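Local coordinates for protein alpha-galactosidase (Thermus thermophilus, PDB 6LCJ) that probably hydrolyses terminal alpha-galactosyl residues from galactosides, as a thermostable glycosidase of family GH36 that assembles into hexamers, at residues V355-S369 against T376-R390. Sequence-based numbering, arbitrary orientation.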
loop_
_atom_site.group_PDB
_atom_site.type_symbol
_atom_site.label_atom_id
_atom_site.label_comp_id
_atom_site.label_asym_id
_atom_site.label_seq_id
_atom_site.Cartn_x
_atom_site.Cartn_y
_atom_site.Cartn_z
ATOM N N VAL E 355 -28.382 -3.470 31.839
ATOM C CA VAL E 355 -28.745 -3.637 30.435
ATOM C C VAL E 355 -28.279 -2.483 29.560
ATOM O O VAL E 355 -28.588 -2.464 28.369
ATOM C CB VAL E 355 -30.266 -3.840 30.261
ATOM C CG1 VAL E 355 -30.700 -5.181 30.806
ATOM C CG2 VAL E 355 -31.003 -2.716 30.942
ATOM N N GLY E 356 -27.553 -1.522 30.106
ATOM C CA GLY E 356 -27.010 -0.464 29.293
ATOM C C GLY E 356 -25.661 0.040 29.766
ATOM O O GLY E 356 -25.187 -0.270 30.870
ATOM N N PRO E 357 -25.017 0.842 28.915
ATOM C CA PRO E 357 -23.848 1.613 29.346
ATOM C C PRO E 357 -24.084 2.334 30.654
ATOM O O PRO E 357 -25.226 2.597 31.049
ATOM C CB PRO E 357 -23.655 2.617 28.204
ATOM C CG PRO E 357 -24.285 1.985 27.026
ATOM C CD PRO E 357 -25.442 1.193 27.547
ATOM N N ASP E 358 -22.995 2.639 31.343
ATOM C CA ASP E 358 -23.061 3.486 32.522
ATOM C C ASP E 358 -23.809 4.779 32.225
ATOM O O ASP E 358 -23.609 5.417 31.183
ATOM C CB ASP E 358 -21.650 3.828 32.989
ATOM C CG ASP E 358 -20.949 2.668 33.611
ATOM O OD1 ASP E 358 -21.563 1.568 33.728
ATOM O OD2 ASP E 358 -19.776 2.872 33.992
ATOM N N VAL E 359 -24.648 5.189 33.162
ATOM C CA VAL E 359 -25.068 6.578 33.153
ATOM C C VAL E 359 -23.851 7.420 33.503
ATOM O O VAL E 359 -22.816 6.913 33.940
ATOM C CB VAL E 359 -26.231 6.851 34.122
ATOM C CG1 VAL E 359 -27.482 6.102 33.670
ATOM C CG2 VAL E 359 -25.824 6.477 35.542
ATOM N N ALA E 360 -23.964 8.710 33.288
ATOM C CA ALA E 360 -22.929 9.659 33.662
ATOM C C ALA E 360 -23.653 10.950 33.979
ATOM O O ALA E 360 -24.844 11.089 33.662
ATOM C CB ALA E 360 -21.903 9.840 32.532
ATOM N N PRO E 361 -22.971 11.931 34.620
ATOM C CA PRO E 361 -23.629 13.207 34.918
ATOM C C PRO E 361 -23.678 14.146 33.707
ATOM O O PRO E 361 -23.395 15.338 33.811
ATOM C CB PRO E 361 -22.784 13.768 36.066
ATOM C CG PRO E 361 -21.459 13.082 35.990
ATOM C CD PRO E 361 -21.546 11.953 34.998
ATOM N N TYR E 362 -24.013 13.594 32.544
ATOM C CA TYR E 362 -24.066 14.366 31.308
ATOM C C TYR E 362 -24.805 13.557 30.255
ATOM O O TYR E 362 -24.938 12.332 30.359
ATOM C CB TYR E 362 -22.672 14.781 30.797
ATOM C CG TYR E 362 -21.621 13.705 30.747
ATOM C CD1 TYR E 362 -21.577 12.780 29.701
ATOM C CD2 TYR E 362 -20.645 13.623 31.733
ATOM C CE1 TYR E 362 -20.590 11.794 29.659
ATOM C CE2 TYR E 362 -19.656 12.655 31.696
ATOM C CZ TYR E 362 -19.627 11.740 30.662
ATOM O OH TYR E 362 -18.636 10.769 30.653
ATOM N N TRP E 363 -25.309 14.268 29.245
ATOM C CA TRP E 363 -26.147 13.616 28.248
ATOM C C TRP E 363 -25.314 12.709 27.351
ATOM O O TRP E 363 -25.650 11.539 27.157
ATOM C CB TRP E 363 -26.913 14.664 27.431
ATOM C CG TRP E 363 -27.849 14.074 26.437
ATOM C CD1 TRP E 363 -27.736 14.137 25.086
ATOM C CD2 TRP E 363 -29.029 13.288 26.705
ATOM N NE1 TRP E 363 -28.773 13.461 24.489
ATOM C CE2 TRP E 363 -29.587 12.938 25.457
ATOM C CE3 TRP E 363 -29.675 12.865 27.878
ATOM C CZ2 TRP E 363 -30.754 12.173 25.340
ATOM C CZ3 TRP E 363 -30.846 12.117 27.765
ATOM C CH2 TRP E 363 -31.372 11.780 26.503
ATOM N N ASP E 364 -24.216 13.224 26.810
ATOM C CA ASP E 364 -23.452 12.457 25.842
ATOM C C ASP E 364 -22.078 13.078 25.602
ATOM O O ASP E 364 -21.977 14.244 25.218
ATOM C CB ASP E 364 -24.241 12.351 24.533
ATOM C CG ASP E 364 -23.652 11.335 23.565
ATOM O OD1 ASP E 364 -23.223 10.244 24.011
ATOM O OD2 ASP E 364 -23.647 11.611 22.350
ATOM N N ASN E 365 -21.016 12.320 25.837
ATOM C CA ASN E 365 -19.685 12.732 25.419
ATOM C C ASN E 365 -19.573 12.442 23.926
ATOM O O ASN E 365 -19.386 11.292 23.513
ATOM C CB ASN E 365 -18.615 12.007 26.225
ATOM C CG ASN E 365 -17.198 12.391 25.793
ATOM O OD1 ASN E 365 -16.986 12.942 24.721
ATOM N ND2 ASN E 365 -16.228 12.087 26.629
ATOM N N GLU E 366 -19.661 13.488 23.102
ATOM C CA GLU E 366 -19.743 13.242 21.668
ATOM C C GLU E 366 -18.388 13.038 21.012
ATOM O O GLU E 366 -18.337 12.526 19.894
ATOM C CB GLU E 366 -20.520 14.364 20.970
ATOM C CG GLU E 366 -22.058 14.093 20.975
ATOM C CD GLU E 366 -22.567 13.284 19.762
ATOM O OE1 GLU E 366 -23.022 13.899 18.765
ATOM O OE2 GLU E 366 -22.512 12.024 19.820
ATOM N N GLU E 367 -17.288 13.366 21.685
ATOM C CA GLU E 367 -16.004 12.883 21.193
ATOM C C GLU E 367 -15.955 11.361 21.184
ATOM O O GLU E 367 -15.461 10.754 20.229
ATOM C CB GLU E 367 -14.856 13.451 22.023
ATOM C CG GLU E 367 -14.285 14.721 21.414
ATOM C CD GLU E 367 -15.288 15.834 21.494
ATOM O OE1 GLU E 367 -15.808 16.029 22.603
ATOM O OE2 GLU E 367 -15.588 16.477 20.467
ATOM N N ARG E 368 -16.480 10.721 22.228
ATOM C CA ARG E 368 -16.461 9.263 22.265
ATOM C C ARG E 368 -17.618 8.654 21.474
ATOM O O ARG E 368 -17.438 7.646 20.778
ATOM C CB ARG E 368 -16.477 8.778 23.713
ATOM C CG ARG E 368 -16.508 7.275 23.840
ATOM C CD ARG E 368 -16.120 6.830 25.242
ATOM N NE ARG E 368 -16.094 5.379 25.317
ATOM C CZ ARG E 368 -15.823 4.675 26.410
ATOM N NH1 ARG E 368 -15.534 5.280 27.557
ATOM N NH2 ARG E 368 -15.844 3.356 26.344
ATOM N N SER E 369 -18.805 9.255 21.537
ATOM C CA SER E 369 -19.937 8.631 20.875
ATOM C C SER E 369 -19.910 8.832 19.365
ATOM O O SER E 369 -20.339 7.947 18.615
ATOM C CB SER E 369 -21.236 9.157 21.472
ATOM O OG SER E 369 -21.348 8.719 22.813
ATOM N N THR E 376 -20.985 2.793 23.682
ATOM C CA THR E 376 -21.001 2.008 24.907
ATOM C C THR E 376 -20.365 2.738 26.081
ATOM O O THR E 376 -20.304 2.176 27.184
ATOM C CB THR E 376 -20.288 0.650 24.710
ATOM O OG1 THR E 376 -18.867 0.831 24.753
ATOM C CG2 THR E 376 -20.686 -0.022 23.397
ATOM N N GLY E 377 -19.901 3.970 25.888
ATOM C CA GLY E 377 -19.270 4.705 26.955
ATOM C C GLY E 377 -20.296 5.357 27.856
ATOM O O GLY E 377 -21.470 5.497 27.498
ATOM N N PRO E 378 -19.859 5.785 29.042
ATOM C CA PRO E 378 -20.774 6.440 29.988
ATOM C C PRO E 378 -21.490 7.635 29.380
ATOM O O PRO E 378 -20.901 8.442 28.651
ATOM C CB PRO E 378 -19.854 6.872 31.134
ATOM C CG PRO E 378 -18.677 5.947 31.038
ATOM C CD PRO E 378 -18.496 5.650 29.581
ATOM N N GLY E 379 -22.778 7.753 29.714
ATOM C CA GLY E 379 -23.605 8.845 29.243
ATOM C C GLY E 379 -25.067 8.479 29.336
ATOM O O GLY E 379 -25.437 7.336 29.048
ATOM N N LEU E 380 -25.909 9.427 29.754
ATOM C CA LEU E 380 -27.313 9.101 29.971
ATOM C C LEU E 380 -27.979 8.631 28.683
ATOM O O LEU E 380 -28.755 7.669 28.686
ATOM C CB LEU E 380 -28.048 10.307 30.552
ATOM C CG LEU E 380 -29.519 10.010 30.839
ATOM C CD1 LEU E 380 -29.630 8.796 31.763
ATOM C CD2 LEU E 380 -30.225 11.224 31.424
ATOM N N ARG E 381 -27.685 9.293 27.571
ATOM C CA ARG E 381 -28.312 8.912 26.313
ATOM C C ARG E 381 -27.925 7.498 25.908
ATOM O O ARG E 381 -28.785 6.700 25.522
ATOM C CB ARG E 381 -27.925 9.886 25.221
ATOM C CG ARG E 381 -28.598 9.573 23.954
ATOM C CD ARG E 381 -27.692 9.819 22.803
ATOM N NE ARG E 381 -28.431 10.254 21.627
ATOM C CZ ARG E 381 -27.868 10.834 20.577
ATOM N NH1 ARG E 381 -26.555 11.050 20.559
ATOM N NH2 ARG E 381 -28.615 11.195 19.544
ATOM N N ASN E 382 -26.629 7.177 25.970
ATOM C CA ASN E 382 -26.190 5.819 25.671
ATOM C C ASN E 382 -26.852 4.830 26.608
ATOM O O ASN E 382 -27.320 3.773 26.173
ATOM C CB ASN E 382 -24.673 5.709 25.787
ATOM C CG ASN E 382 -23.927 6.416 24.665
ATOM O OD1 ASN E 382 -24.491 6.814 23.650
ATOM N ND2 ASN E 382 -22.640 6.572 24.860
ATOM N N ALA E 383 -26.898 5.159 27.905
ATOM C CA ALA E 383 -27.588 4.319 28.875
ATOM C C ALA E 383 -29.026 4.074 28.451
ATOM O O ALA E 383 -29.467 2.925 28.319
ATOM C CB ALA E 383 -27.544 4.966 30.258
ATOM N N LEU E 384 -29.762 5.159 28.197
ATOM C CA LEU E 384 -31.177 5.037 27.871
ATOM C C LEU E 384 -31.384 4.217 26.602
ATOM O O LEU E 384 -32.291 3.380 26.545
ATOM C CB LEU E 384 -31.805 6.425 27.735
ATOM C CG LEU E 384 -32.004 7.247 29.013
ATOM C CD1 LEU E 384 -32.356 8.667 28.632
ATOM C CD2 LEU E 384 -33.076 6.670 29.942
ATOM N N ARG E 385 -30.532 4.410 25.588
ATOM C CA ARG E 385 -30.786 3.781 24.291
ATOM C C ARG E 385 -30.768 2.257 24.381
ATOM O O ARG E 385 -31.627 1.586 23.800
ATOM C CB ARG E 385 -29.780 4.252 23.243
ATOM C CG ARG E 385 -30.000 3.579 21.879
ATOM C CD ARG E 385 -29.334 4.344 20.731
ATOM N NE ARG E 385 -27.906 4.363 20.974
ATOM C CZ ARG E 385 -27.210 5.446 21.294
ATOM N NH1 ARG E 385 -27.805 6.637 21.362
ATOM N NH2 ARG E 385 -25.912 5.333 21.553
ATOM N N SER E 386 -29.790 1.687 25.096
ATOM C CA SER E 386 -29.680 0.233 25.161
ATOM C C SER E 386 -30.686 -0.365 26.137
ATOM O O SER E 386 -31.265 -1.422 25.864
ATOM C CB SER E 386 -28.255 -0.175 25.541
ATOM O OG SER E 386 -27.382 -0.018 24.430
ATOM N N THR E 387 -30.889 0.294 27.281
ATOM C CA THR E 387 -31.875 -0.159 28.257
ATOM C C THR E 387 -33.266 -0.240 27.641
ATOM O O THR E 387 -33.973 -1.244 27.799
ATOM C CB THR E 387 -31.877 0.790 29.449
ATOM O OG1 THR E 387 -30.613 0.726 30.104
ATOM C CG2 THR E 387 -33.002 0.443 30.429
ATOM N N LEU E 388 -33.676 0.806 26.924
ATOM C CA LEU E 388 -34.999 0.808 26.314
ATOM C C LEU E 388 -35.239 -0.411 25.429
ATOM O O LEU E 388 -36.390 -0.839 25.270
ATOM C CB LEU E 388 -35.200 2.088 25.503
ATOM C CG LEU E 388 -35.613 3.310 26.316
ATOM C CD1 LEU E 388 -35.341 4.600 25.559
ATOM C CD2 LEU E 388 -37.076 3.190 26.716
ATOM N N HIS E 389 -34.189 -0.994 24.851
ATOM C CA HIS E 389 -34.365 -2.136 23.961
ATOM C C HIS E 389 -34.121 -3.461 24.657
ATOM O O HIS E 389 -34.066 -4.501 23.992
ATOM C CB HIS E 389 -33.453 -2.025 22.744
ATOM C CG HIS E 389 -33.741 -0.836 21.889
ATOM N ND1 HIS E 389 -33.266 0.425 22.183
ATOM C CD2 HIS E 389 -34.473 -0.711 20.760
ATOM C CE1 HIS E 389 -33.681 1.275 21.263
ATOM N NE2 HIS E 389 -34.414 0.611 20.387
ATOM N N ARG E 390 -33.972 -3.453 25.977
ATOM C CA ARG E 390 -33.791 -4.683 26.726
ATOM C C ARG E 390 -34.820 -4.846 27.838
ATOM O O ARG E 390 -34.640 -5.707 28.711
ATOM C CB ARG E 390 -32.362 -4.745 27.279
ATOM C CG ARG E 390 -31.338 -5.077 26.210
ATOM C CD ARG E 390 -29.920 -4.982 26.735
ATOM N NE ARG E 390 -28.966 -5.641 25.850
ATOM C CZ ARG E 390 -27.689 -5.288 25.752
ATOM N NH1 ARG E 390 -27.230 -4.285 26.494
ATOM N NH2 ARG E 390 -26.868 -5.934 24.928
HETATM O O HOH W 1 -20.146 2.287 30.149
HETATM O O HOH W 2 -24.526 9.201 25.974
#
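Leu380 N and Arg381 N, in the first turn of helix 380-388, point their N-H groups at carbonyls of the loop ahead of helix 366-371. Leu380 N meets Tyr362 O at 3.1 Å, almost straight (177°), and Arg381 N meets Trp363 O; both donors lie in the plane of their carbonyl. Gly379 N, at the N-cap position, bonds Asp358 O at 2.9 Å. A water takes the next N-H, that of Asn382, and donates to Trp363 O and Asp364 OD1. At the far end, Arg390 NH1 reaches Val355 O from above the carbonyl plane, while that oxygen lies in the guanidinium plane.

Among side chains, the Asn382 amide uses both N-H groups in its plane: ND2 donates to Ser369 OG (3.2 Å) and to Gly377 O, and Ser369 OG donates to the syn side of Asp364 OD1. A leucine at Asn382 would probably leave Gly377 O and Ser369 OG without this donor and let the 376-379 loop shift against helix 366-371. Asp364 OD2 makes a long, weak salt bridge to Arg381 NH1 (3.5 Å), their planes 73° apart.

The CB of Trp363 points away from the helix, but chi1 of -177° swings the indole back to it, one face under Arg381 CB in a CH-pi contact 3.8 Å from the six-membered ring centroid. Apolar contacts join Leu380 CD2 to the indole edge and Val359 CG1 to Ala383 CB (3.6 Å). Polar groups are met in van der Waals contact: Pro357 CD rests on Asn382 O, and Gly377 CA sits over the centre of the Arg368 guanidinium, whose NE pairs with Asp374.

The loop after strand 352-354 thus packs against the start and one side of helix 380-388, which precedes strand 398-400 of the TIM barrel, and its carbonyls answer N-H groups that the helix start cannot satisfy internally.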